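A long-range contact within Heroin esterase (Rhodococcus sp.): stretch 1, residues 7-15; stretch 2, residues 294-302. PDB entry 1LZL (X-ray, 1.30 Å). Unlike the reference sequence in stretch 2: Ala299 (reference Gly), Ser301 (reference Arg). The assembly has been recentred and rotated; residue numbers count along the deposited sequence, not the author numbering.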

# COMPACT_ATOMS: atom_id res chain seq x y z
N LEU A 7 15.77 -13.09 12.72
CA LEU A 7 14.37 -12.91 13.00
C LEU A 7 14.05 -12.70 14.46
O LEU A 7 14.60 -13.31 15.38
CB LEU A 7 13.60 -14.18 12.56
CG LEU A 7 12.96 -14.15 11.19
CD1 LEU A 7 12.33 -15.51 10.87
CD2 LEU A 7 11.91 -13.06 11.15
N ASP A 8 13.10 -11.83 14.68
CA ASP A 8 12.57 -11.68 16.03
C ASP A 8 12.03 -13.02 16.51
O ASP A 8 11.23 -13.64 15.77
CB ASP A 8 11.54 -10.58 15.86
CG ASP A 8 10.95 -10.13 17.18
OD1 ASP A 8 10.55 -11.06 17.94
OD2 ASP A 8 10.88 -8.94 17.43
N PRO A 9 12.41 -13.58 17.64
CA PRO A 9 11.88 -14.89 18.04
C PRO A 9 10.36 -15.05 18.01
O PRO A 9 9.81 -16.13 17.73
CB PRO A 9 12.38 -15.01 19.50
CG PRO A 9 13.70 -14.31 19.39
CD PRO A 9 13.41 -13.06 18.60
N GLU A 10 9.70 -13.92 18.28
CA GLU A 10 8.25 -13.85 18.30
C GLU A 10 7.68 -14.12 16.91
O GLU A 10 6.59 -14.68 16.69
CB GLU A 10 7.82 -12.48 18.84
CG GLU A 10 7.68 -12.39 20.34
CD GLU A 10 6.84 -11.21 20.80
OE1 GLU A 10 7.12 -10.07 20.39
OE2 GLU A 10 5.89 -11.42 21.57
N LEU A 11 8.42 -13.71 15.90
CA LEU A 11 7.97 -13.88 14.51
C LEU A 11 8.34 -15.27 14.02
O LEU A 11 7.51 -15.95 13.42
CB LEU A 11 8.63 -12.82 13.63
CG LEU A 11 8.07 -11.41 13.88
CD1 LEU A 11 8.77 -10.43 12.95
CD2 LEU A 11 6.57 -11.43 13.72
N ALA A 12 9.58 -15.62 14.30
CA ALA A 12 10.23 -16.89 14.02
C ALA A 12 9.25 -18.05 14.15
O ALA A 12 9.18 -18.94 13.31
CB ALA A 12 11.39 -17.16 14.97
N ALA A 13 8.52 -18.00 15.24
CA ALA A 13 7.43 -18.90 15.58
C ALA A 13 6.41 -19.06 14.47
O ALA A 13 6.11 -20.14 13.94
CB ALA A 13 6.79 -18.32 16.85
N ALA A 14 5.84 -17.95 14.03
CA ALA A 14 4.78 -17.90 13.03
C ALA A 14 5.25 -18.39 11.67
O ALA A 14 4.48 -18.55 10.72
CB ALA A 14 4.27 -16.46 12.97
N LEU A 15 6.54 -18.66 11.51
CA LEU A 15 7.06 -19.02 10.19
C LEU A 15 6.84 -20.47 9.80
O LEU A 15 6.82 -20.81 8.61
CB LEU A 15 8.55 -18.69 10.18
CG LEU A 15 9.15 -18.29 8.84
CD1 LEU A 15 8.77 -16.88 8.45
CD2 LEU A 15 10.67 -18.44 8.89
N LEU A 294 1.42 -9.10 9.75
CA LEU A 294 0.28 -10.02 9.95
C LEU A 294 0.35 -10.76 11.28
O LEU A 294 -0.70 -11.23 11.79
CB LEU A 294 0.23 -10.98 8.77
CG LEU A 294 -0.28 -10.46 7.42
CD1 LEU A 294 0.00 -11.49 6.33
CD2 LEU A 294 -1.76 -10.09 7.41
N VAL A 295 1.52 -10.91 11.87
CA VAL A 295 1.70 -11.50 13.20
C VAL A 295 1.48 -10.38 14.20
O VAL A 295 2.40 -9.76 14.71
CB VAL A 295 3.08 -12.13 13.34
CG1 VAL A 295 3.17 -12.99 14.62
CG2 VAL A 295 3.45 -12.98 12.14
N ALA A 296 0.22 -10.08 14.45
CA ALA A 296 -0.14 -8.79 15.04
C ALA A 296 0.19 -8.76 16.52
O ALA A 296 0.33 -7.72 17.14
CB ALA A 296 -1.60 -8.44 14.79
N THR A 297 0.29 -9.94 17.08
CA THR A 297 0.58 -10.13 18.49
C THR A 297 2.03 -9.86 18.84
O THR A 297 2.34 -9.54 19.99
CB THR A 297 0.16 -11.59 18.84
OG1 THR A 297 0.76 -12.53 17.95
CG2 THR A 297 -1.34 -11.63 18.58
N ALA A 298 2.95 -9.95 17.88
CA ALA A 298 4.36 -9.74 18.19
C ALA A 298 4.62 -8.31 18.65
O ALA A 298 3.98 -7.40 18.12
CB ALA A 298 5.17 -10.04 16.92
N ALA A 299 5.55 -8.14 19.63
CA ALA A 299 5.76 -6.76 20.09
C ALA A 299 6.24 -5.84 18.96
O ALA A 299 5.81 -4.69 18.96
CB ALA A 299 6.73 -6.74 21.26
N VAL A 300 7.08 -6.33 18.04
CA VAL A 300 7.60 -5.46 16.95
C VAL A 300 6.47 -5.07 16.00
O VAL A 300 6.49 -3.93 15.49
CB VAL A 300 8.76 -6.11 16.18
CG1 VAL A 300 8.31 -7.36 15.38
CG2 VAL A 300 9.43 -5.09 15.25
N SER A 301 5.52 -5.97 15.78
CA SER A 301 4.31 -5.65 15.01
C SER A 301 3.46 -4.63 15.75
O SER A 301 2.98 -3.64 15.16
CB SER A 301 3.52 -6.94 14.72
OG SER A 301 4.31 -7.84 13.95
N GLU A 302 3.26 -4.82 17.06
CA GLU A 302 2.46 -3.86 17.85
C GLU A 302 3.10 -2.48 17.80
O GLU A 302 2.37 -1.50 17.61
CB GLU A 302 2.26 -4.36 19.30
CG GLU A 302 1.41 -5.65 19.29
CD GLU A 302 1.28 -6.22 20.69
OE1 GLU A 302 1.96 -5.73 21.61
OE2 GLU A 302 0.46 -7.15 20.83
O HOH W 1 8.61 -8.71 18.68

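The first turn of a helix leaves backbone NH groups without partners from the preceding turn, and side-chain carboxylates often satisfy them. Heroin esterase offers a worked example in which two helix starts, nearly 300 residues apart in sequence, are tied together in this way. Leu7 stays out of the contact, and the pairing begins at Asp8, the N-cap of the first helix. Its OD1 accepts from the backbone N of Glu10 at 3.0 Å, a capping bond, while its OD2 faces the second stretch and lies 3.6 Å from Val300 CG1. That same OD2 accepts a hydrogen bond of 2.6 Å from water 1.

Pro9, with no backbone NH in need of an acceptor, suits the first turn and does not touch the other stretch. Glu10 makes the direct polar link. Its side chain, with chi1 m and chi2 t, reaches the start of the second helix, where Ala299 N donates to OE1 at 2.6 Å and a nearly straight 168°. Water 1 also donates to Glu10 OE1 (2.6 Å) and accepts from Val300 N (2.9 Å), so the next NH of that helix is served through the water, which joins both carboxylates to it.

Beneath this polar edge the contact turns apolar. Leu11 is buried; its CA-to-CB bond points sideways, yet the end of the side chain comes nearer. Leu11 CD2 packs 3.6 Å from Val295 CB and 3.8 Å from Ala298 CB, and Leu11 CD1 lies 3.9 Å from Val300 CG1. The small methyl of Ala298 fits where the backbones draw close, its CA 5.7 Å from Glu10 CA. Ala12 and Ala13 make no contact with the second stretch. Ala14 points toward the partner, and its CB meets Val295 CG2 at 3.7 Å. Altogether 332 Å² is buried, counting both sides.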